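Tripartite terminase subunit 3 (Human herpesvirus 5, PDB 3N4P) probably helps drive viral genomic DNA into empty capsids as the terminase large subunit, and carries in this C-terminal domain the nuclease that cuts it. Local coordinates at residues Leu34-Ser39 and Arg198-Tyr203; Glu42-Arg47 and Asp220-Leu225; Phe92-Leu97 and Gly202-Ser207. All coordinates share one frame; numbering follows the deposited sequence.

Contact 1 (Leu34-Ser39 and Arg198-Tyr203); sequences LITDQS and RFNSGY
Ser39 and Asn200 bring their CA atoms to 5.5 Å, the nearest backbone approach between the lead-in and first turn of helix 37-45 and the last turn of helix 187-200. The amide of Asn200 reads two peptide groups of the incoming chain, much as the backbone of a neighbouring strand would: ND2 donates to Leu34 O at 3.1 Å, almost straight and in the carbonyl plane, and OD1 accepts from Thr36 N at 3.0 Å. Bonds at both ends probably fix which way round the amide lies. With chi1 at -80°, CG lies beside its own backbone N, and from there the group reaches across to the loop. Thr36 is the N-cap residue, but its hydroxyl makes no capping bond. Within the first turn Ser39 OG donates to Thr36 O (3.0 Å). The same OG rests 3.5 Å from Phe199 CE2, and Ile35 CD1 packs 3.9 Å from Phe199 CD2. Phe199 also meets Phe43 edge-to-face and touches Ile229. Just beyond, helix 187-200 ends in a Schellman motif with Gly202 as its C-prime residue, Gly202 N bonding Phe199 O and Tyr203 N bonding Arg198 O, within a region required for interaction with UL56 and DNA packaging.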
loop_
_atom_site.group_PDB
_atom_site.type_symbol
_atom_site.label_atom_id
_atom_site.label_comp_id
_atom_site.label_asym_id
_atom_site.label_seq_id
_atom_site.Cartn_x
_atom_site.Cartn_y
_atom_site.Cartn_z
ATOM N N LEU B 34 14.485 -8.019 -16.647
ATOM C CA LEU B 34 14.106 -9.100 -15.690
ATOM C C LEU B 34 12.958 -8.669 -14.769
ATOM O O LEU B 34 11.844 -9.120 -14.905
ATOM C CB LEU B 34 15.316 -9.466 -14.840
ATOM C CG LEU B 34 15.635 -10.889 -14.385
ATOM C CD1 LEU B 34 16.999 -10.796 -13.648
ATOM C CD2 LEU B 34 14.553 -11.608 -13.512
ATOM N N ILE B 35 13.248 -7.808 -13.804
ATOM C CA ILE B 35 12.228 -7.328 -12.873
ATOM C C ILE B 35 11.873 -5.887 -13.197
ATOM O O ILE B 35 12.749 -5.095 -13.409
ATOM C CB ILE B 35 12.750 -7.401 -11.481
ATOM C CG1 ILE B 35 11.591 -7.685 -10.552
ATOM C CG2 ILE B 35 13.731 -6.175 -11.196
ATOM C CD1 ILE B 35 11.273 -9.303 -10.513
ATOM N N THR B 36 10.599 -5.541 -13.260
ATOM C CA THR B 36 10.222 -4.188 -13.635
ATOM C C THR B 36 10.497 -3.134 -12.528
ATOM O O THR B 36 10.368 -3.422 -11.334
ATOM C CB THR B 36 8.782 -4.187 -14.029
ATOM O OG1 THR B 36 8.703 -4.373 -15.461
ATOM C CG2 THR B 36 8.171 -2.899 -13.767
ATOM N N ASP B 37 10.851 -1.921 -12.946
ATOM C CA ASP B 37 10.950 -0.763 -12.049
ATOM C C ASP B 37 9.639 -0.311 -11.450
ATOM O O ASP B 37 9.573 -0.068 -10.258
ATOM C CB ASP B 37 11.609 0.414 -12.768
ATOM C CG ASP B 37 13.103 0.336 -12.713
ATOM O OD1 ASP B 37 13.790 0.906 -13.581
ATOM O OD2 ASP B 37 13.602 -0.290 -11.764
ATOM N N GLN B 38 8.605 -0.171 -12.268
ATOM C CA GLN B 38 7.279 0.075 -11.739
ATOM C C GLN B 38 6.798 -0.988 -10.730
ATOM O O GLN B 38 6.106 -0.665 -9.747
ATOM C CB GLN B 38 6.247 0.157 -12.864
ATOM C CG GLN B 38 4.853 0.290 -12.315
ATOM C CD GLN B 38 3.860 0.846 -13.316
ATOM O OE1 GLN B 38 4.213 1.109 -14.447
ATOM N NE2 GLN B 38 2.613 1.039 -12.886
ATOM N N SER B 39 7.096 -2.259 -10.974
ATOM C CA SER B 39 6.560 -3.267 -10.068
ATOM C C SER B 39 7.313 -3.264 -8.714
ATOM O O SER B 39 6.703 -3.424 -7.660
ATOM C CB SER B 39 6.564 -4.647 -10.772
ATOM O OG SER B 39 7.927 -5.098 -10.792
ATOM N N ARG B 198 4.320 -13.230 -11.809
ATOM C CA ARG B 198 3.364 -12.631 -10.860
ATOM C C ARG B 198 3.745 -11.281 -10.292
ATOM O O ARG B 198 2.880 -10.407 -10.140
ATOM C CB ARG B 198 3.025 -13.577 -9.665
ATOM C CG ARG B 198 2.060 -14.673 -10.137
ATOM C CD ARG B 198 1.913 -15.782 -9.090
ATOM N NE ARG B 198 0.704 -16.581 -9.336
ATOM C CZ ARG B 198 0.256 -17.544 -8.507
ATOM N NH1 ARG B 198 0.909 -17.816 -7.409
ATOM N NH2 ARG B 198 -0.860 -18.224 -8.763
ATOM N N PHE B 199 5.011 -11.131 -9.915
ATOM C CA PHE B 199 5.529 -9.885 -9.363
ATOM C C PHE B 199 5.381 -8.787 -10.412
ATOM O O PHE B 199 4.756 -7.760 -10.156
ATOM C CB PHE B 199 6.996 -10.063 -8.996
ATOM C CG PHE B 199 7.515 -8.995 -8.157
ATOM C CD1 PHE B 199 7.390 -9.064 -6.763
ATOM C CD2 PHE B 199 8.144 -7.912 -8.719
ATOM C CE1 PHE B 199 7.878 -8.052 -5.979
ATOM C CE2 PHE B 199 8.635 -6.871 -7.903
ATOM C CZ PHE B 199 8.493 -6.945 -6.545
ATOM N N ASN B 200 5.898 -9.024 -11.618
ATOM C CA ASN B 200 5.780 -8.059 -12.717
ATOM C C ASN B 200 4.375 -7.670 -13.008
ATOM O O ASN B 200 4.110 -6.532 -13.408
ATOM C CB ASN B 200 6.457 -8.555 -14.003
ATOM C CG ASN B 200 7.968 -8.335 -13.964
ATOM O OD1 ASN B 200 8.433 -7.559 -13.148
ATOM N ND2 ASN B 200 8.725 -9.023 -14.806
ATOM N N SER B 201 3.429 -8.576 -12.806
ATOM C CA SER B 201 2.084 -8.096 -13.068
ATOM C C SER B 201 1.298 -7.639 -11.833
ATOM O O SER B 201 0.072 -7.487 -11.926
ATOM C CB SER B 201 1.275 -9.000 -14.043
ATOM O OG SER B 201 1.323 -10.342 -13.676
ATOM N N GLY B 202 1.981 -7.344 -10.714
ATOM C CA GLY B 202 1.250 -6.773 -9.597
ATOM C C GLY B 202 0.631 -7.817 -8.665
ATOM O O GLY B 202 -0.068 -7.470 -7.701
ATOM N N TYR B 203 0.952 -9.090 -8.833
ATOM C CA TYR B 203 0.266 -10.093 -7.991
ATOM C C TYR B 203 0.795 -10.368 -6.601
ATOM O O TYR B 203 0.135 -11.108 -5.819
ATOM C CB TYR B 203 0.118 -11.406 -8.753
ATOM C CG TYR B 203 -0.867 -11.271 -9.890
ATOM C CD1 TYR B 203 -0.480 -10.881 -11.139
ATOM C CD2 TYR B 203 -2.203 -11.474 -9.665
ATOM C CE1 TYR B 203 -1.425 -10.733 -12.179
ATOM C CE2 TYR B 203 -3.137 -11.365 -10.662
ATOM C CZ TYR B 203 -2.750 -10.990 -11.904
ATOM O OH TYR B 203 -3.727 -10.860 -12.838
#

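Contact 2 (Glu42-Arg47 and Asp220-Leu225); sequences EFDILR and DPIEYL. With MG (magnesium ion), chain G.
Phe43 and Ile222 form the tight side of this contact, where helix 37-45 packs on the first turn of helix 221-229. Ile222 CG2 sits 3.8 Å from Phe43 CE2, and Leu225 CD2 reaches the ring edge in its plane, 3.6 Å from CZ. Phe43 has CG anti to its backbone N (chi1 180°), which carries the ring across to these two aliphatic chains. The side chains rest on the sheet, Phe43 on Ile94 and Ile222 on Ala206; this half is buried and its side-chain contacts are apolar. The other half is polar, and Arg47 and Asp220 are partly exposed there. Arg47, extended from CG to NE, meets Asp220 end-on in a salt bridge, one nitrogen to each carboxylate oxygen: NH2 to OD2 at 2.8 Å along the syn lone pair, NH1 to OD1 at 3.1 Å, the two planes 24° apart. NH2 also bonds Asp44 OD1 at 2.7 Å and NE donates to Asp44 O, so the guanidinium is fixed at its edges while Ile222 CB lies over one face. Placed between the two carboxylates, which approach to 4.0 Å at Asp44 OD1 and Asp220 OD2, it probably offsets their repulsion. Asp220 is also the N-cap of helix 221-229, its OD1 accepting from Ile222 N across the carboxylate face opposite Arg47 NH1. Asp44 OD2 binds a magnesium ion at 2.5 Å, shared with Asn52 O of the second subunit. The whole is an Asp-Arg-Asp salt-bridge network around a capped helix start, beside a metal at the subunit interface.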
loop_
_atom_site.group_PDB
_atom_site.type_symbol
_atom_site.label_atom_id
_atom_site.label_comp_id
_atom_site.label_asym_id
_atom_site.label_seq_id
_atom_site.Cartn_x
_atom_site.Cartn_y
_atom_site.Cartn_z
ATOM N N GLU B 42 5.947 -0.113 -6.843
ATOM C CA GLU B 42 4.623 -0.383 -6.271
ATOM C C GLU B 42 4.598 -1.382 -5.106
ATOM O O GLU B 42 3.805 -1.259 -4.184
ATOM C CB GLU B 42 3.684 -0.889 -7.370
ATOM C CG GLU B 42 3.192 0.302 -8.236
ATOM C CD GLU B 42 2.484 -0.153 -9.508
ATOM O OE1 GLU B 42 1.769 -1.205 -9.452
ATOM O OE2 GLU B 42 2.690 0.513 -10.557
ATOM N N PHE B 43 5.471 -2.364 -5.131
ATOM C CA PHE B 43 5.583 -3.233 -3.999
ATOM C C PHE B 43 6.056 -2.507 -2.716
ATOM O O PHE B 43 5.637 -2.825 -1.592
ATOM C CB PHE B 43 6.464 -4.399 -4.437
ATOM C CG PHE B 43 6.729 -5.459 -3.367
ATOM C CD1 PHE B 43 5.758 -6.357 -2.978
ATOM C CD2 PHE B 43 8.010 -5.645 -2.905
ATOM C CE1 PHE B 43 6.069 -7.427 -2.061
ATOM C CE2 PHE B 43 8.322 -6.654 -1.984
ATOM C CZ PHE B 43 7.359 -7.548 -1.579
ATOM N N ASP B 44 6.953 -1.540 -2.882
ATOM C CA ASP B 44 7.405 -0.678 -1.798
ATOM C C ASP B 44 6.338 0.323 -1.261
ATOM O O ASP B 44 6.171 0.474 -0.067
ATOM C CB ASP B 44 8.559 0.196 -2.306
ATOM C CG ASP B 44 9.466 0.663 -1.135
ATOM O OD1 ASP B 44 9.284 0.133 -0.005
ATOM O OD2 ASP B 44 10.305 1.547 -1.317
ATOM N N ILE B 45 5.657 1.024 -2.162
ATOM C CA ILE B 45 4.806 2.127 -1.729
ATOM C C ILE B 45 3.333 1.767 -1.609
ATOM O O ILE B 45 2.548 2.550 -1.030
ATOM C CB ILE B 45 5.000 3.392 -2.579
ATOM C CG1 ILE B 45 4.536 3.176 -4.031
ATOM C CG2 ILE B 45 6.437 3.899 -2.494
ATOM C CD1 ILE B 45 4.861 4.389 -4.979
ATOM N N LEU B 46 2.951 0.579 -2.075
ATOM C CA LEU B 46 1.544 0.162 -1.969
ATOM C C LEU B 46 1.427 -1.154 -1.154
ATOM O O LEU B 46 1.572 -2.275 -1.698
ATOM C CB LEU B 46 0.809 0.101 -3.357
ATOM C CG LEU B 46 0.317 1.451 -3.905
ATOM C CD1 LEU B 46 -0.041 1.374 -5.422
ATOM C CD2 LEU B 46 -0.938 2.024 -3.128
ATOM N N ARG B 47 1.208 -1.026 0.164
ATOM C CA ARG B 47 1.099 -2.200 1.026
ATOM C C ARG B 47 -0.300 -2.259 1.619
ATOM O O ARG B 47 -0.842 -1.217 1.947
ATOM C CB ARG B 47 2.152 -2.131 2.179
ATOM C CG ARG B 47 3.530 -1.797 1.622
ATOM C CD ARG B 47 4.566 -1.755 2.683
ATOM N NE ARG B 47 5.816 -1.255 2.117
ATOM C CZ ARG B 47 6.970 -1.263 2.790
ATOM N NH1 ARG B 47 7.009 -1.765 4.022
ATOM N NH2 ARG B 47 8.088 -0.767 2.241
ATOM N N ASP B 220 13.798 -1.652 7.120
ATOM C CA ASP B 220 12.442 -2.009 6.526
ATOM C C ASP B 220 12.518 -3.379 5.822
ATOM O O ASP B 220 13.347 -3.516 4.915
ATOM C CB ASP B 220 11.985 -0.865 5.577
ATOM C CG ASP B 220 10.712 -1.251 4.736
ATOM O OD1 ASP B 220 9.914 -2.178 5.101
ATOM O OD2 ASP B 220 10.533 -0.615 3.678
ATOM N N PRO B 221 11.737 -4.412 6.262
ATOM C CA PRO B 221 11.880 -5.767 5.679
ATOM C C PRO B 221 11.620 -5.857 4.199
ATOM O O PRO B 221 12.252 -6.680 3.488
ATOM C CB PRO B 221 10.833 -6.635 6.400
ATOM C CG PRO B 221 10.580 -5.904 7.806
ATOM C CD PRO B 221 10.937 -4.404 7.522
ATOM N N ILE B 222 10.657 -5.062 3.724
ATOM C CA ILE B 222 10.403 -4.971 2.315
ATOM C C ILE B 222 11.552 -4.343 1.501
ATOM O O ILE B 222 11.845 -4.778 0.365
ATOM C CB ILE B 222 9.051 -4.276 2.042
ATOM C CG1 ILE B 222 7.860 -5.122 2.626
ATOM C CG2 ILE B 222 8.954 -3.965 0.571
ATOM C CD1 ILE B 222 7.932 -6.596 2.211
ATOM N N GLU B 223 12.226 -3.337 2.043
ATOM C CA GLU B 223 13.451 -2.770 1.366
ATOM C C GLU B 223 14.599 -3.788 1.317
ATOM O O GLU B 223 15.262 -3.967 0.283
ATOM C CB GLU B 223 13.906 -1.473 2.038
ATOM C CG GLU B 223 15.291 -0.909 1.592
ATOM C CD GLU B 223 15.427 0.653 1.731
ATOM O OE1 GLU B 223 15.275 1.207 2.870
ATOM O OE2 GLU B 223 15.735 1.317 0.692
ATOM N N TYR B 224 14.760 -4.546 2.399
ATOM C CA TYR B 224 15.683 -5.651 2.454
ATOM C C TYR B 224 15.345 -6.749 1.419
ATOM O O TYR B 224 16.241 -7.262 0.749
ATOM C CB TYR B 224 15.598 -6.242 3.858
ATOM C CG TYR B 224 16.588 -7.334 4.119
ATOM C CD1 TYR B 224 16.180 -8.663 4.192
ATOM C CD2 TYR B 224 17.966 -7.041 4.322
ATOM C CE1 TYR B 224 17.099 -9.684 4.448
ATOM C CE2 TYR B 224 18.898 -8.067 4.563
ATOM C CZ TYR B 224 18.455 -9.372 4.644
ATOM O OH TYR B 224 19.367 -10.368 4.914
ATOM N N LEU B 225 14.074 -7.148 1.359
ATOM C CA LEU B 225 13.585 -8.127 0.433
ATOM C C LEU B 225 13.736 -7.591 -1.040
ATOM O O LEU B 225 14.140 -8.334 -1.926
ATOM C CB LEU B 225 12.112 -8.500 0.737
ATOM C CG LEU B 225 11.456 -9.458 -0.269
ATOM C CD1 LEU B 225 12.022 -10.838 -0.091
ATOM C CD2 LEU B 225 9.926 -9.560 -0.120
HETATM MG MG MG G . 12.413 1.747 0.007
#

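Contact 3 (Phe92-Leu97 and Gly202-Ser207); sequences FLIYGL and GYIKAS
The ring of Phe92 leans on the carbonyl of Tyr203, CD2 lying 3.5 Å from Tyr203 O, while Arg198 packs against it from helix 187-200. Tyr95 carries Leu93 CB over one ring face, 4.2 Å above the plane and displaced toward the rim; its hydroxyl bonds Tyr130 OH. At the edge of the Tyr203 ring, in plane, are Arg198 O and Ser201 OG, and His90 meets this ring edge-to-face. Between the aromatic groups runs a parallel ladder that pairs Phe92 with Ile204, Leu93 with Lys205 and Ile94 with Ala206, the strand directions diverging by 37°. Its bonds alternate in the parallel manner: Phe92 N to Tyr203 O, Lys205 N to Phe92 O (2.9 Å), then Ile94 N to Lys205 O (2.7 Å). Ile94 O ends the series with two donors from one residue, Ser207 N at 3.3 Å and Ser207 OG at 3.0 Å, both from the same face of the carbonyl. A chi1 of 61° sets OG between the backbone N and the carbonyl carbon of Ser207 and turns it back to that oxygen. Ile94 CD1 meets Ile204 CG2 on the sheet face that also bears Phe92 and Ala206; helices 37-45, 187-200 and 221-229 cover it. Leu93 and Lys205 point to the other face, but the lysine bends at chi2 and NZ ends on Leu46 O. Tyr95 and Gly96 then form a classic beta bulge opposite Ala84 of strand 80-88. In the RNase H-like fold of terminase nucleases, strands 62-67, 80-88 and 91-100 form an antiparallel meander in one part of the central sheet, and strand 204-211 extends it in parallel alongside strand 91-100.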
loop_
_atom_site.group_PDB
_atom_site.type_symbol
_atom_site.label_atom_id
_atom_site.label_comp_id
_atom_site.label_asym_id
_atom_site.label_seq_id
_atom_site.Cartn_x
_atom_site.Cartn_y
_atom_site.Cartn_z
ATOM N N PHE B 92 -1.467 -12.300 -3.639
ATOM C CA PHE B 92 -0.797 -12.975 -2.536
ATOM C C PHE B 92 -0.080 -11.987 -1.719
ATOM O O PHE B 92 0.695 -11.162 -2.241
ATOM C CB PHE B 92 0.137 -14.010 -3.122
ATOM C CG PHE B 92 -0.569 -14.862 -4.166
ATOM C CD1 PHE B 92 -1.346 -15.956 -3.778
ATOM C CD2 PHE B 92 -0.517 -14.517 -5.507
ATOM C CE1 PHE B 92 -2.052 -16.749 -4.732
ATOM C CE2 PHE B 92 -1.236 -15.287 -6.492
ATOM C CZ PHE B 92 -2.004 -16.427 -6.070
ATOM N N LEU B 93 -0.350 -12.080 -0.429
ATOM C CA LEU B 93 0.036 -11.102 0.544
ATOM C C LEU B 93 1.144 -11.628 1.460
ATOM O O LEU B 93 1.042 -12.738 1.947
ATOM C CB LEU B 93 -1.199 -10.871 1.369
ATOM C CG LEU B 93 -1.577 -9.447 1.652
ATOM C CD1 LEU B 93 -2.771 -9.285 0.778
ATOM C CD2 LEU B 93 -2.013 -9.366 3.034
ATOM N N ILE B 94 2.214 -10.868 1.696
ATOM C CA ILE B 94 3.326 -11.396 2.518
ATOM C C ILE B 94 3.053 -10.898 3.917
ATOM O O ILE B 94 3.012 -9.669 4.137
ATOM C CB ILE B 94 4.696 -10.892 2.043
ATOM C CG1 ILE B 94 4.976 -11.422 0.661
ATOM C CG2 ILE B 94 5.880 -11.315 3.011
ATOM C CD1 ILE B 94 5.993 -10.553 0.057
ATOM N N TYR B 95 2.792 -11.849 4.833
ATOM C CA TYR B 95 2.487 -11.513 6.206
ATOM C C TYR B 95 3.702 -11.454 7.135
ATOM O O TYR B 95 3.668 -10.800 8.195
ATOM C CB TYR B 95 1.489 -12.558 6.785
ATOM C CG TYR B 95 0.044 -12.446 6.184
ATOM C CD1 TYR B 95 -0.711 -11.284 6.348
ATOM C CD2 TYR B 95 -0.508 -13.480 5.430
ATOM C CE1 TYR B 95 -1.998 -11.176 5.839
ATOM C CE2 TYR B 95 -1.819 -13.420 4.908
ATOM C CZ TYR B 95 -2.552 -12.266 5.129
ATOM O OH TYR B 95 -3.819 -12.158 4.631
ATOM N N GLY B 96 4.752 -12.185 6.782
ATOM C CA GLY B 96 5.882 -12.357 7.672
ATOM C C GLY B 96 7.128 -12.730 6.925
ATOM O O GLY B 96 7.050 -13.379 5.849
ATOM N N LEU B 97 8.265 -12.231 7.433
ATOM C CA LEU B 97 9.601 -12.550 6.882
ATOM C C LEU B 97 10.556 -12.692 8.038
ATOM O O LEU B 97 10.483 -11.938 9.022
ATOM C CB LEU B 97 10.147 -11.474 5.919
ATOM C CG LEU B 97 9.353 -11.135 4.656
ATOM C CD1 LEU B 97 9.733 -9.734 4.052
ATOM C CD2 LEU B 97 9.406 -12.256 3.544
ATOM N N GLY B 202 1.981 -7.344 -10.714
ATOM C CA GLY B 202 1.250 -6.773 -9.597
ATOM C C GLY B 202 0.631 -7.817 -8.665
ATOM O O GLY B 202 -0.068 -7.470 -7.701
ATOM N N TYR B 203 0.952 -9.090 -8.833
ATOM C CA TYR B 203 0.266 -10.093 -7.991
ATOM C C TYR B 203 0.795 -10.368 -6.601
ATOM O O TYR B 203 0.135 -11.108 -5.819
ATOM C CB TYR B 203 0.118 -11.406 -8.753
ATOM C CG TYR B 203 -0.867 -11.271 -9.890
ATOM C CD1 TYR B 203 -0.480 -10.881 -11.139
ATOM C CD2 TYR B 203 -2.203 -11.474 -9.665
ATOM C CE1 TYR B 203 -1.425 -10.733 -12.179
ATOM C CE2 TYR B 203 -3.137 -11.365 -10.662
ATOM C CZ TYR B 203 -2.750 -10.990 -11.904
ATOM O OH TYR B 203 -3.727 -10.860 -12.838
ATOM N N ILE B 204 1.993 -9.862 -6.321
ATOM C CA ILE B 204 2.728 -10.128 -5.074
ATOM C C ILE B 204 2.779 -8.853 -4.258
ATOM O O ILE B 204 3.389 -7.894 -4.669
ATOM C CB ILE B 204 4.198 -10.550 -5.294
ATOM C CG1 ILE B 204 4.354 -11.633 -6.368
ATOM C CG2 ILE B 204 4.907 -10.989 -3.837
ATOM C CD1 ILE B 204 3.758 -13.038 -5.973
ATOM N N LYS B 205 2.219 -8.882 -3.038
ATOM C CA LYS B 205 2.085 -7.652 -2.275
ATOM C C LYS B 205 2.486 -7.931 -0.851
ATOM O O LYS B 205 2.407 -9.086 -0.379
ATOM C CB LYS B 205 0.647 -7.138 -2.359
ATOM C CG LYS B 205 0.317 -6.428 -3.752
ATOM C CD LYS B 205 0.561 -4.944 -3.593
ATOM C CE LYS B 205 0.496 -4.169 -4.861
ATOM N NZ LYS B 205 1.515 -3.133 -4.726
ATOM N N ALA B 206 2.943 -6.876 -0.182
ATOM C CA ALA B 206 3.311 -6.911 1.223
ATOM C C ALA B 206 2.148 -6.297 1.926
ATOM O O ALA B 206 1.402 -5.500 1.345
ATOM C CB ALA B 206 4.479 -6.062 1.435
ATOM N N SER B 207 1.974 -6.688 3.187
ATOM C CA SER B 207 0.987 -6.057 4.041
ATOM C C SER B 207 1.706 -4.983 4.872
ATOM O O SER B 207 2.915 -5.146 5.138
ATOM C CB SER B 207 0.391 -7.127 4.972
ATOM O OG SER B 207 1.425 -7.631 5.723
#

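How the contacts relate
From the N terminus, contact 1 joins the entry to helix 37-45 with the end of helix 187-200, closing a long loop that holds much of the central sheet. Contact 2 starts farther along helix 37-45 and ends later, on helix 221-229, so the two loops cross. Contact 3 ties strand 91-100 to strand 204-211 and falls wholly within the span of contact 2; it shares Gly202 and Tyr203 with contact 1, where helix 187-200 passes into the strand. Phe199 against Phe43 joins contacts 1 and 2, and Lys205 reaching Leu46 links contacts 2 and 3. Together they hold helices 37-45, 187-200 and 221-229 against the sheet at strands 91-100 and 204-211.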